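Local coordinates for protein glyoxalase 3 (Candida albicans, PDB 4LRU) that converts methylglyoxal to D-lactate in a single step without glutathione, detoxifying the methylglyoxal that the cell itself produces, at residues E16-D21 with A107-L112; H34-F39 with S80-A85; E171-V176 with G204-F209; N208-D213 with A229-A234. All blocks are in the same frame, centred on the assembly; numbering follows the deposited sequence. Where two conformers were deposited one is given.

Interaction 1: E16-D21 with A107-L112; sequences ETFYSD and AGHGTL
The backbones keep their distance where Phe-18 faces His-109, CA to CA 8.7 Å, so the link between the loop 16-21 and 107-112 is made by side chains. Phe-18 holds CG anti to its backbone N (chi1 176°), which sends the ring out to His-109. Its far corner does the touching: CE2 of Phe-18 lies 3.6 Å from CB of His-109, and CZ of Phe-18 reaches CD2 of His-109 at 3.9 Å. The two rings meet obliquely, planes inclined at 36° and centroids 5.3 Å apart. Tyr-19 comes in beside it, its OH 3.6 Å from ND1 of His-109; this is a contact, and the hydrogen bond of the hydroxyl is made to Asp-58 OD2. The neighbours also brace each other, with CD2 of Phe-18 3.7 Å above the centre of the Tyr-19 ring. Behind His-109 the chain turns tightly into helix 111-114: Gly-108 O accepts from both N and OG1 of Thr-111, the OG1 bond being 3.0 Å long. The imidazole is buried, and its NE2 is tied to Glu-171, one of the inferred active-site residues, while its ring also meets that of His-140, another of them. Phe-18 and Tyr-19 thus pack against a probable second-shell histidine, an arrangement consistent with a wall behind the likely catalytic residues of this DJ-1 superfamily enzyme.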
loop_
_atom_site.group_PDB
_atom_site.type_symbol
_atom_site.label_atom_id
_atom_site.label_comp_id
_atom_site.label_asym_id
_atom_site.label_seq_id
_atom_site.Cartn_x
_atom_site.Cartn_y
_atom_site.Cartn_z
ATOM N N GLU A 16 -9.900 10.387 8.910
ATOM C CA GLU A 16 -10.519 10.865 10.139
ATOM C C GLU A 16 -9.417 11.314 11.086
ATOM O O GLU A 16 -8.286 10.810 11.026
ATOM C CB GLU A 16 -11.276 9.737 10.842
ATOM C CG GLU A 16 -12.386 9.061 10.056
ATOM C CD GLU A 16 -13.577 9.953 9.806
ATOM O OE1 GLU A 16 -14.348 9.631 8.872
ATOM O OE2 GLU A 16 -13.740 10.972 10.509
ATOM N N THR A 17 -9.774 12.209 11.997
ATOM C CA THR A 17 -8.953 12.507 13.171
ATOM C C THR A 17 -8.556 11.227 13.899
ATOM O O THR A 17 -9.398 10.383 14.200
ATOM C CB THR A 17 -9.668 13.467 14.147
ATOM O OG1 THR A 17 -10.902 12.889 14.595
ATOM C CG2 THR A 17 -9.950 14.796 13.468
ATOM N N PHE A 18 -7.262 11.099 14.181
ATOM C CA PHE A 18 -6.662 9.816 14.542
ATOM C C PHE A 18 -5.558 9.992 15.588
ATOM O O PHE A 18 -5.530 9.295 16.607
ATOM C CB PHE A 18 -6.090 9.152 13.285
ATOM C CG PHE A 18 -5.357 7.872 13.546
ATOM C CD1 PHE A 18 -6.043 6.716 13.877
ATOM C CD2 PHE A 18 -3.978 7.813 13.424
ATOM C CE1 PHE A 18 -5.364 5.525 14.085
ATOM C CE2 PHE A 18 -3.299 6.635 13.626
ATOM C CZ PHE A 18 -3.990 5.486 13.967
ATOM N N TYR A 19 -4.652 10.928 15.333
ATOM C CA TYR A 19 -3.493 11.129 16.212
ATOM C C TYR A 19 -3.873 11.883 17.492
ATOM O O TYR A 19 -4.850 12.635 17.518
ATOM C CB TYR A 19 -2.416 11.917 15.466
ATOM C CG TYR A 19 -1.885 11.191 14.253
ATOM C CD1 TYR A 19 -1.046 10.090 14.393
ATOM C CD2 TYR A 19 -2.259 11.568 12.967
ATOM C CE1 TYR A 19 -0.553 9.422 13.297
ATOM C CE2 TYR A 19 -1.780 10.895 11.862
ATOM C CZ TYR A 19 -0.932 9.823 12.026
ATOM O OH TYR A 19 -0.442 9.139 10.929
ATOM N N SER A 20 -3.057 11.716 18.534
ATOM C CA SER A 20 -3.235 12.450 19.786
ATOM C C SER A 20 -3.245 13.966 19.616
ATOM O O SER A 20 -3.864 14.678 20.408
ATOM C CB SER A 20 -2.132 12.062 20.777
ATOM O OG SER A 20 -2.208 10.678 21.077
ATOM N N ASP A 21 -2.548 14.470 18.603
ATOM C CA ASP A 21 -2.485 15.918 18.364
ATOM C C ASP A 21 -3.720 16.425 17.612
ATOM O O ASP A 21 -3.815 17.607 17.268
ATOM C CB ASP A 21 -1.211 16.275 17.587
ATOM C CG ASP A 21 -1.215 15.716 16.182
ATOM O OD1 ASP A 21 -2.227 15.092 15.800
ATOM O OD2 ASP A 21 -0.212 15.899 15.457
ATOM N N ALA A 107 -0.247 3.219 1.670
ATOM C CA ALA A 107 -0.846 3.187 2.986
ATOM C C ALA A 107 -0.879 4.542 3.670
ATOM O O ALA A 107 -1.384 5.515 3.101
ATOM C CB ALA A 107 -0.206 2.104 3.837
ATOM N N GLY A 108 -0.390 4.600 4.904
ATOM C CA GLY A 108 -0.936 5.498 5.894
ATOM C C GLY A 108 -1.813 4.695 6.821
ATOM O O GLY A 108 -2.362 3.677 6.414
ATOM N N HIS A 109 -1.943 5.142 8.065
ATOM C CA HIS A 109 -2.663 4.371 9.077
ATOM C C HIS A 109 -4.140 4.167 8.709
ATOM O O HIS A 109 -4.786 3.261 9.222
ATOM C CB HIS A 109 -2.554 5.045 10.441
ATOM C CG HIS A 109 -1.253 4.792 11.146
ATOM N ND1 HIS A 109 -0.115 5.534 10.901
ATOM C CD2 HIS A 109 -0.915 3.892 12.102
ATOM C CE1 HIS A 109 0.867 5.098 11.672
ATOM N NE2 HIS A 109 0.407 4.108 12.414
ATOM N N GLY A 110 -4.673 4.987 7.814
ATOM C CA GLY A 110 -6.063 4.811 7.383
ATOM C C GLY A 110 -6.325 3.387 6.905
ATOM O O GLY A 110 -7.424 2.840 7.100
ATOM N N THR A 111 -5.335 2.764 6.277
ATOM C CA THR A 111 -5.516 1.411 5.742
ATOM C C THR A 111 -5.936 0.380 6.803
ATOM O O THR A 111 -6.555 -0.632 6.469
ATOM C CB THR A 111 -4.235 0.853 5.080
ATOM O OG1 THR A 111 -3.172 0.830 6.040
ATOM C CG2 THR A 111 -3.831 1.669 3.889
ATOM N N LEU A 112 -5.566 0.613 8.063
ATOM C CA LEU A 112 -5.925 -0.276 9.152
ATOM C C LEU A 112 -7.432 -0.389 9.282
ATOM O O LEU A 112 -7.939 -1.400 9.775
ATOM C CB LEU A 112 -5.342 0.227 10.472
ATOM C CG LEU A 112 -3.811 0.198 10.529
ATOM C CD1 LEU A 112 -3.312 1.001 11.712
ATOM C CD2 LEU A 112 -3.280 -1.231 10.591
#

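Interaction 2: H34-F39 with S80-A85; sequences HPFEVF and SEFNVA
Phe-82 turns an edge to the face of Phe-36, a T-shaped (edge-to-face) pair with planes at 69° and centroids 5.6 Å apart. CD1 of Phe-82 is the leading atom, 3.9 Å from CD2 of Phe-36. The outer end of the Phe-36 ring runs on obliquely over the first turn of helix 81-87, its CE2 3.4 Å from the backbone N of Phe-82. Further along, CE1 of Phe-36 meets CB of Ala-85 at 3.5 Å. CG of Phe-36 stands anti to the backbone N (chi1 177°), which carries the ring across the gap between the short helical segments 34-39 and 81-85, whose axes approach to 10.8 Å with their directions 112° apart. Phe-36 also touches Ile-46 and Leu-48 on strand 45-50, filling the angle between the helices and the sheet. At the N-cap, Ser-80 OG accepts from Asn-83 N. The N-H of Phe-82 is satisfied by a water 3.0 Å from its N, which in turn donates to OE2 of Glu-37, a residue salt-bridged to Arg-40 through OE1. The contact is therefore essentially apolar; its one polar link is the water joining the Glu-37 carboxylate to a backbone N-H in the first turn, where the helix dipole would probably favour a negative charge.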
loop_
_atom_site.group_PDB
_atom_site.type_symbol
_atom_site.label_atom_id
_atom_site.label_comp_id
_atom_site.label_asym_id
_atom_site.label_seq_id
_atom_site.Cartn_x
_atom_site.Cartn_y
_atom_site.Cartn_z
ATOM N N HIS A 34 5.627 8.079 -4.713
ATOM C CA HIS A 34 6.847 7.395 -5.117
ATOM C C HIS A 34 6.572 6.186 -6.011
ATOM O O HIS A 34 7.155 6.081 -7.100
ATOM C CB HIS A 34 7.702 7.004 -3.907
ATOM C CG HIS A 34 8.355 8.168 -3.234
ATOM N ND1 HIS A 34 9.066 8.041 -2.063
ATOM C CD2 HIS A 34 8.419 9.478 -3.571
ATOM C CE1 HIS A 34 9.537 9.219 -1.703
ATOM N NE2 HIS A 34 9.173 10.107 -2.610
ATOM N N PRO A 35 5.658 5.289 -5.590
ATOM C CA PRO A 35 5.414 4.144 -6.459
ATOM C C PRO A 35 4.782 4.556 -7.779
ATOM O O PRO A 35 5.111 3.997 -8.826
ATOM C CB PRO A 35 4.491 3.246 -5.621
ATOM C CG PRO A 35 4.772 3.641 -4.205
ATOM C CD PRO A 35 5.039 5.112 -4.265
ATOM N N PHE A 36 3.889 5.549 -7.754
ATOM C CA PHE A 36 3.335 6.075 -8.996
ATOM C C PHE A 36 4.471 6.460 -9.943
ATOM O O PHE A 36 4.478 6.100 -11.123
ATOM C CB PHE A 36 2.426 7.290 -8.734
ATOM C CG PHE A 36 1.874 7.912 -9.993
ATOM C CD1 PHE A 36 0.736 7.402 -10.601
ATOM C CD2 PHE A 36 2.531 8.971 -10.607
ATOM C CE1 PHE A 36 0.241 7.967 -11.760
ATOM C CE2 PHE A 36 2.048 9.530 -11.777
ATOM C CZ PHE A 36 0.902 9.023 -12.357
ATOM N N GLU A 37 5.439 7.199 -9.427
ATOM C CA GLU A 37 6.508 7.704 -10.292
ATOM C C GLU A 37 7.418 6.576 -10.789
ATOM O O GLU A 37 7.872 6.614 -11.933
ATOM C CB GLU A 37 7.313 8.794 -9.586
ATOM C CG GLU A 37 6.576 10.120 -9.450
ATOM C CD GLU A 37 6.426 10.807 -10.785
ATOM O OE1 GLU A 37 7.422 11.399 -11.269
ATOM O OE2 GLU A 37 5.331 10.747 -11.366
ATOM N N VAL A 38 7.710 5.604 -9.932
ATOM C CA VAL A 38 8.555 4.471 -10.331
ATOM C C VAL A 38 7.884 3.712 -11.477
ATOM O O VAL A 38 8.499 3.429 -12.504
ATOM C CB VAL A 38 8.811 3.524 -9.155
ATOM C CG1 VAL A 38 9.443 2.223 -9.624
ATOM C CG2 VAL A 38 9.698 4.218 -8.140
ATOM N N PHE A 39 6.610 3.389 -11.298
ATOM C CA PHE A 39 5.874 2.663 -12.319
ATOM C C PHE A 39 5.658 3.506 -13.582
ATOM O O PHE A 39 5.685 2.977 -14.692
ATOM C CB PHE A 39 4.547 2.178 -11.750
ATOM C CG PHE A 39 4.683 1.158 -10.642
ATOM C CD1 PHE A 39 5.531 0.073 -10.758
ATOM C CD2 PHE A 39 3.892 1.250 -9.513
ATOM C CE1 PHE A 39 5.638 -0.860 -9.749
ATOM C CE2 PHE A 39 3.986 0.318 -8.501
ATOM C CZ PHE A 39 4.848 -0.752 -8.618
ATOM N N SER A 80 0.493 17.842 -13.167
ATOM C CA SER A 80 1.404 16.711 -13.120
ATOM C C SER A 80 0.647 15.416 -13.402
ATOM O O SER A 80 -0.549 15.324 -13.128
ATOM C CB SER A 80 2.071 16.645 -11.743
ATOM O OG SER A 80 1.156 16.240 -10.739
ATOM N N GLU A 81 1.343 14.412 -13.925
ATOM C CA GLU A 81 0.725 13.129 -14.202
ATOM C C GLU A 81 0.137 12.536 -12.920
ATOM O O GLU A 81 -0.961 11.974 -12.949
ATOM C CB GLU A 81 1.721 12.163 -14.848
ATOM C CG GLU A 81 2.157 12.573 -16.246
ATOM C CD GLU A 81 2.448 11.387 -17.154
ATOM O OE1 GLU A 81 3.429 11.450 -17.937
ATOM O OE2 GLU A 81 1.695 10.389 -17.095
ATOM N N PHE A 82 0.834 12.705 -11.794
ATOM C CA PHE A 82 0.311 12.280 -10.491
ATOM C C PHE A 82 -1.064 12.893 -10.190
ATOM O O PHE A 82 -1.995 12.177 -9.794
ATOM C CB PHE A 82 1.305 12.621 -9.376
ATOM C CG PHE A 82 0.871 12.174 -8.008
ATOM C CD1 PHE A 82 0.830 10.821 -7.676
ATOM C CD2 PHE A 82 0.549 13.110 -7.035
ATOM C CE1 PHE A 82 0.443 10.407 -6.415
ATOM C CE2 PHE A 82 0.178 12.698 -5.763
ATOM C CZ PHE A 82 0.130 11.354 -5.456
ATOM N N ASN A 83 -1.177 14.204 -10.358
ATOM C CA ASN A 83 -2.446 14.899 -10.098
ATOM C C ASN A 83 -3.539 14.559 -11.095
ATOM O O ASN A 83 -4.708 14.444 -10.723
ATOM C CB ASN A 83 -2.254 16.407 -9.992
ATOM C CG ASN A 83 -1.870 16.828 -8.590
ATOM O OD1 ASN A 83 -2.495 16.394 -7.623
ATOM N ND2 ASN A 83 -0.800 17.593 -8.464
ATOM N N VAL A 84 -3.164 14.347 -12.350
ATOM C CA VAL A 84 -4.119 13.847 -13.328
ATOM C C VAL A 84 -4.656 12.493 -12.866
ATOM O O VAL A 84 -5.866 12.225 -12.931
ATOM C CB VAL A 84 -3.473 13.723 -14.716
ATOM C CG1 VAL A 84 -4.406 13.007 -15.687
ATOM C CG2 VAL A 84 -3.122 15.106 -15.251
ATOM N N ALA A 85 -3.754 11.638 -12.392
ATOM C CA ALA A 85 -4.141 10.328 -11.895
ATOM C C ALA A 85 -5.054 10.400 -10.667
ATOM O O ALA A 85 -6.000 9.615 -10.543
ATOM C CB ALA A 85 -2.909 9.486 -11.609
HETATM O O HOH W 1 3.804 13.001 -12.027
#

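Interaction 3: E171-V176 with G204-F209; sequences EDILGV and GPWDNF
Ile-173 has CG2 anti to its backbone N and CG1 anti to the carbonyl carbon (chi1 -66°), and this aims both branches at Trp-206. Trp-206, with CG beside its own N (chi1 -46°), swings its indole back toward helix 168-173. They meet at a single ring carbon: CZ2 of Trp-206 is 3.9 Å from CG2 of Ile-173, which sits at the ring edge, close to its plane. CD1 of Ile-173 touches the same carbon and also reaches CG of Pro-205, 4.2 Å away. Ile-173 and Trp-206 slide past each other in opposite directions, while Ile-173 crosses Pro-205 at about a right angle. The Trp-206 side chain lies about 8 Å, nearest atoms, from those of Cys-139 and His-140. A Schellman motif follows helix 168-173, with Gly-175 at positive phi and Val-176 N bonded back to Glu-171 O at 2.9 Å; the same short segment carries Glu-171, an inferred active-site residue. Facing it, Gly-204 to Asp-207 form a type I beta turn. Pro-205 lies under the indole, its CB 4.1 Å from the ring plane over the centre. Asp-207 OD2 receives Gly-204 N at 3.0 Å, from above the carboxylate plane, and ties the ends of the turn together.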
loop_
_atom_site.group_PDB
_atom_site.type_symbol
_atom_site.label_atom_id
_atom_site.label_comp_id
_atom_site.label_asym_id
_atom_site.label_seq_id
_atom_site.Cartn_x
_atom_site.Cartn_y
_atom_site.Cartn_z
ATOM N N GLU A 171 4.929 2.177 15.901
ATOM C CA GLU A 171 3.626 2.609 16.430
ATOM C C GLU A 171 3.766 3.336 17.757
ATOM O O GLU A 171 3.030 4.291 18.030
ATOM C CB GLU A 171 2.650 1.427 16.584
ATOM C CG GLU A 171 2.549 0.476 15.397
ATOM C CD GLU A 171 1.950 1.094 14.141
ATOM O OE1 GLU A 171 1.856 2.338 14.044
ATOM O OE2 GLU A 171 1.616 0.303 13.224
ATOM N N ASP A 172 4.719 2.897 18.591
ATOM C CA ASP A 172 5.003 3.565 19.852
ATOM C C ASP A 172 5.517 4.969 19.558
ATOM O O ASP A 172 5.101 5.943 20.172
ATOM C CB ASP A 172 6.085 2.822 20.648
ATOM C CG ASP A 172 5.580 1.552 21.333
ATOM O OD1 ASP A 172 4.372 1.241 21.289
ATOM O OD2 ASP A 172 6.422 0.857 21.947
ATOM N N ILE A 173 6.466 5.051 18.633
ATOM C CA ILE A 173 7.144 6.302 18.370
ATOM C C ILE A 173 6.131 7.331 17.844
ATOM O O ILE A 173 6.195 8.509 18.216
ATOM C CB ILE A 173 8.290 6.101 17.362
ATOM C CG1 ILE A 173 9.385 5.221 17.987
ATOM C CG2 ILE A 173 8.881 7.451 16.968
ATOM C CD1 ILE A 173 10.344 4.650 16.970
ATOM N N LEU A 174 5.134 6.857 17.112
ATOM C CA LEU A 174 4.103 7.748 16.578
ATOM C C LEU A 174 2.953 7.977 17.555
ATOM O O LEU A 174 2.042 8.773 17.290
ATOM C CB LEU A 174 3.568 7.205 15.257
ATOM C CG LEU A 174 4.588 7.189 14.115
ATOM C CD1 LEU A 174 3.955 6.603 12.862
ATOM C CD2 LEU A 174 5.144 8.587 13.850
ATOM N N GLY A 175 2.998 7.280 18.681
ATOM C CA GLY A 175 2.025 7.453 19.742
ATOM C C GLY A 175 0.650 6.891 19.421
ATOM O O GLY A 175 -0.356 7.382 19.944
ATOM N N VAL A 176 0.598 5.849 18.592
ATOM C CA VAL A 176 -0.693 5.261 18.212
ATOM C C VAL A 176 -0.919 3.811 18.657
ATOM O O VAL A 176 -1.936 3.196 18.326
ATOM C CB VAL A 176 -0.906 5.364 16.696
ATOM C CG1 VAL A 176 -0.788 6.818 16.264
ATOM C CG2 VAL A 176 0.092 4.488 15.958
ATOM N N GLY A 204 15.828 -1.624 12.021
ATOM C CA GLY A 204 15.277 -0.428 12.638
ATOM C C GLY A 204 14.020 0.028 11.935
ATOM O O GLY A 204 13.788 -0.310 10.768
ATOM N N PRO A 205 13.188 0.813 12.633
ATOM C CA PRO A 205 11.846 1.097 12.142
ATOM C C PRO A 205 11.798 1.984 10.898
ATOM O O PRO A 205 10.771 2.018 10.227
ATOM C CB PRO A 205 11.187 1.829 13.322
ATOM C CG PRO A 205 12.332 2.374 14.106
ATOM C CD PRO A 205 13.380 1.304 14.007
ATOM N N TRP A 206 12.889 2.706 10.630
ATOM C CA TRP A 206 12.939 3.675 9.539
ATOM C C TRP A 206 13.827 3.215 8.385
ATOM O O TRP A 206 14.135 3.998 7.472
ATOM C CB TRP A 206 13.386 5.040 10.053
ATOM C CG TRP A 206 12.673 5.443 11.304
ATOM C CD1 TRP A 206 13.239 5.718 12.498
ATOM C CD2 TRP A 206 11.249 5.567 11.493
ATOM N NE1 TRP A 206 12.275 6.007 13.429
ATOM C CE2 TRP A 206 11.046 5.947 12.835
ATOM C CE3 TRP A 206 10.136 5.412 10.659
ATOM C CZ2 TRP A 206 9.774 6.151 13.376
ATOM C CZ3 TRP A 206 8.868 5.632 11.197
ATOM C CH2 TRP A 206 8.704 5.991 12.547
ATOM N N ASP A 207 14.237 1.955 8.431
ATOM C CA ASP A 207 15.128 1.386 7.419
ATOM C C ASP A 207 14.403 1.319 6.076
ATOM O O ASP A 207 13.195 1.077 6.019
ATOM C CB ASP A 207 15.555 -0.033 7.817
ATOM C CG ASP A 207 16.580 -0.064 8.947
ATOM O OD1 ASP A 207 16.973 1.003 9.469
ATOM O OD2 ASP A 207 16.980 -1.189 9.327
ATOM N N ASN A 208 15.176 1.484 5.010
ATOM C CA ASN A 208 14.732 1.193 3.649
ATOM C C ASN A 208 14.836 -0.319 3.425
ATOM O O ASN A 208 15.933 -0.852 3.244
ATOM C CB ASN A 208 15.629 1.948 2.683
ATOM C CG ASN A 208 15.251 1.736 1.233
ATOM O OD1 ASN A 208 14.142 1.294 0.905
ATOM N ND2 ASN A 208 16.192 2.048 0.353
ATOM N N PHE A 209 13.712 -1.016 3.568
ATOM C CA PHE A 209 13.732 -2.473 3.638
ATOM C C PHE A 209 12.489 -3.051 2.994
ATOM O O PHE A 209 11.381 -2.581 3.243
ATOM C CB PHE A 209 13.825 -2.938 5.095
ATOM C CG PHE A 209 13.909 -4.435 5.260
ATOM C CD1 PHE A 209 15.028 -5.136 4.834
ATOM C CD2 PHE A 209 12.859 -5.137 5.832
ATOM C CE1 PHE A 209 15.093 -6.513 4.978
ATOM C CE2 PHE A 209 12.929 -6.507 5.994
ATOM C CZ PHE A 209 14.034 -7.198 5.553
#

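Interaction 4: N208-D213 with A229-A234; sequences NFTVTD and AEDVIA
Asp-231 is the residue of segment 229-234, on helix 225-236, that meets the edge strand, reaching Thr-210 and Thr-212. The segment starts on the other side of the helix with Ala-229, whose methyl points away from the strand and packs on Val-38 and Phe-39. Two residues on, Asp-231 faces the strand. OD2 of Asp-231 takes a short hydrogen bond of 2.5 Å from OG1 of Thr-210, met nearly end-on to the C-O bond of the carboxylate. Thr-210 has OG1 between its backbone N and carbonyl carbon (chi1 66°), the position that presents the hydroxyl to the helix. Lys-227 adds a salt bridge to the same OD2 and a hydrogen bond to OG1 of Thr-210, which would be expected to keep the aspartate ionised. Asp-231 has a second link through its backbone: a water donates to its O at 2.7 Å and is hydrogen-bonded to OG1 of Thr-212 at 2.8 Å. Thr-212 otherwise merely skirts the aspartate, OG1 to CB of Asp-231 4.2 Å. Val-232 then turns away to Val-217 on the neighbouring strand, and Ile-233 to Val-38. Polar threonines and an aspartate thus join helix 225-236 to strand 210-213, the antiparallel outermost strand paired with 216-219, at the margin of the layered alpha/beta sandwich of the DJ-1/PfpI fold.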
loop_
_atom_site.group_PDB
_atom_site.type_symbol
_atom_site.label_atom_id
_atom_site.label_comp_id
_atom_site.label_asym_id
_atom_site.label_seq_id
_atom_site.Cartn_x
_atom_site.Cartn_y
_atom_site.Cartn_z
ATOM N N ASN A 208 15.176 1.484 5.010
ATOM C CA ASN A 208 14.732 1.193 3.649
ATOM C C ASN A 208 14.836 -0.319 3.425
ATOM O O ASN A 208 15.933 -0.852 3.244
ATOM C CB ASN A 208 15.629 1.948 2.683
ATOM C CG ASN A 208 15.251 1.736 1.233
ATOM O OD1 ASN A 208 14.142 1.294 0.905
ATOM N ND2 ASN A 208 16.192 2.048 0.353
ATOM N N PHE A 209 13.712 -1.016 3.568
ATOM C CA PHE A 209 13.732 -2.473 3.638
ATOM C C PHE A 209 12.489 -3.051 2.994
ATOM O O PHE A 209 11.381 -2.581 3.243
ATOM C CB PHE A 209 13.825 -2.938 5.095
ATOM C CG PHE A 209 13.909 -4.435 5.260
ATOM C CD1 PHE A 209 15.028 -5.136 4.834
ATOM C CD2 PHE A 209 12.859 -5.137 5.832
ATOM C CE1 PHE A 209 15.093 -6.513 4.978
ATOM C CE2 PHE A 209 12.929 -6.507 5.994
ATOM C CZ PHE A 209 14.034 -7.198 5.553
ATOM N N THR A 210 12.713 -4.070 2.168
ATOM C CA THR A 210 11.653 -4.838 1.554
ATOM C C THR A 210 11.890 -6.338 1.689
ATOM O O THR A 210 13.017 -6.799 1.930
ATOM C CB THR A 210 11.524 -4.537 0.054
ATOM O OG1 THR A 210 12.707 -4.997 -0.626
ATOM C CG2 THR A 210 11.295 -3.068 -0.186
ATOM N N VAL A 211 10.802 -7.081 1.512
ATOM C CA VAL A 211 10.841 -8.536 1.474
ATOM C C VAL A 211 10.125 -8.996 0.224
ATOM O O VAL A 211 9.010 -8.539 -0.058
ATOM C CB VAL A 211 10.165 -9.140 2.710
ATOM C CG1 VAL A 211 10.006 -10.645 2.556
ATOM C CG2 VAL A 211 10.962 -8.803 3.968
ATOM N N THR A 212 10.775 -9.876 -0.541
ATOM C CA THR A 212 10.161 -10.502 -1.707
ATOM C C THR A 212 10.003 -11.979 -1.410
ATOM O O THR A 212 10.987 -12.664 -1.034
ATOM C CB THR A 212 11.042 -10.314 -2.963
ATOM O OG1 THR A 212 11.114 -8.920 -3.298
ATOM C CG2 THR A 212 10.468 -11.089 -4.130
ATOM N N ASP A 213 8.773 -12.471 -1.553
ATOM C CA ASP A 213 8.511 -13.894 -1.496
ATOM C C ASP A 213 7.769 -14.255 -2.767
ATOM O O ASP A 213 6.546 -14.105 -2.856
ATOM C CB ASP A 213 7.711 -14.269 -0.240
ATOM C CG ASP A 213 7.686 -15.758 -0.002
ATOM O OD1 ASP A 213 7.883 -16.501 -0.995
ATOM O OD2 ASP A 213 7.532 -16.180 1.165
ATOM N N ALA A 229 8.423 -0.524 -4.899
ATOM C CA ALA A 229 8.052 -0.455 -6.310
ATOM C C ALA A 229 9.117 -1.040 -7.232
ATOM O O ALA A 229 8.800 -1.782 -8.164
ATOM C CB ALA A 229 7.738 0.973 -6.709
ATOM N N GLU A 230 10.382 -0.718 -6.975
ATOM C CA GLU A 230 11.463 -1.253 -7.786
ATOM C C GLU A 230 11.500 -2.766 -7.651
ATOM O O GLU A 230 11.731 -3.472 -8.633
ATOM C CB GLU A 230 12.814 -0.652 -7.372
ATOM C CG GLU A 230 12.939 0.839 -7.646
ATOM C CD GLU A 230 14.279 1.398 -7.171
ATOM O OE1 GLU A 230 14.872 0.796 -6.246
ATOM O OE2 GLU A 230 14.737 2.434 -7.718
ATOM N N ASP A 231 11.280 -3.275 -6.444
ATOM C CA ASP A 231 11.360 -4.724 -6.220
ATOM C C ASP A 231 10.104 -5.450 -6.755
ATOM O O ASP A 231 10.158 -6.639 -7.082
ATOM C CB ASP A 231 11.572 -5.002 -4.734
ATOM C CG ASP A 231 13.005 -4.688 -4.273
ATOM O OD1 ASP A 231 13.911 -4.574 -5.130
ATOM O OD2 ASP A 231 13.220 -4.576 -3.052
ATOM N N VAL A 232 8.984 -4.734 -6.856
ATOM C CA VAL A 232 7.848 -5.246 -7.602
ATOM C C VAL A 232 8.233 -5.476 -9.063
ATOM O O VAL A 232 7.989 -6.543 -9.616
ATOM C CB VAL A 232 6.626 -4.282 -7.507
ATOM C CG1 VAL A 232 5.584 -4.616 -8.570
ATOM C CG2 VAL A 232 6.001 -4.360 -6.118
ATOM N N ILE A 233 8.850 -4.479 -9.683
ATOM C CA ILE A 233 9.295 -4.627 -11.079
ATOM C C ILE A 233 10.231 -5.832 -11.217
ATOM O O ILE A 233 10.086 -6.650 -12.132
ATOM C CB ILE A 233 9.960 -3.341 -11.603
ATOM C CG1 ILE A 233 8.900 -2.230 -11.687
ATOM C CG2 ILE A 233 10.640 -3.586 -12.949
ATOM C CD1 ILE A 233 9.433 -0.840 -11.926
ATOM N N ALA A 234 11.175 -5.954 -10.286
ATOM C CA ALA A 234 12.124 -7.071 -10.296
ATOM C C ALA A 234 11.411 -8.423 -10.247
ATOM O O ALA A 234 11.848 -9.389 -10.892
ATOM C CB ALA A 234 13.081 -6.948 -9.117
HETATM O O HOH W 2 11.883 -8.430 -5.985
#

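Interactions 1 and 3 meet at the probable active site: NE2 of His-109 lies 2.8 Å from OE1 of Glu-171, a probable hydrogen bond, and CE2 of Phe-18 packs 3.6 Å from CG1 of Val-176. Interactions 2 and 4 are joined by helix 29-42 lying against helix 225-236, with CG1 of Val-38 3.6 Å from CB of Ala-229. Interactions 3 and 4 share Asn-208 and Phe-209, where the loop holding Trp-206 runs into the edge strand. Interactions 1 and 4 are on opposite sides of the chain's centre, their own centres about 25 Å apart. Along the chain, interaction 2 is nested within the loop that interaction 1 closes.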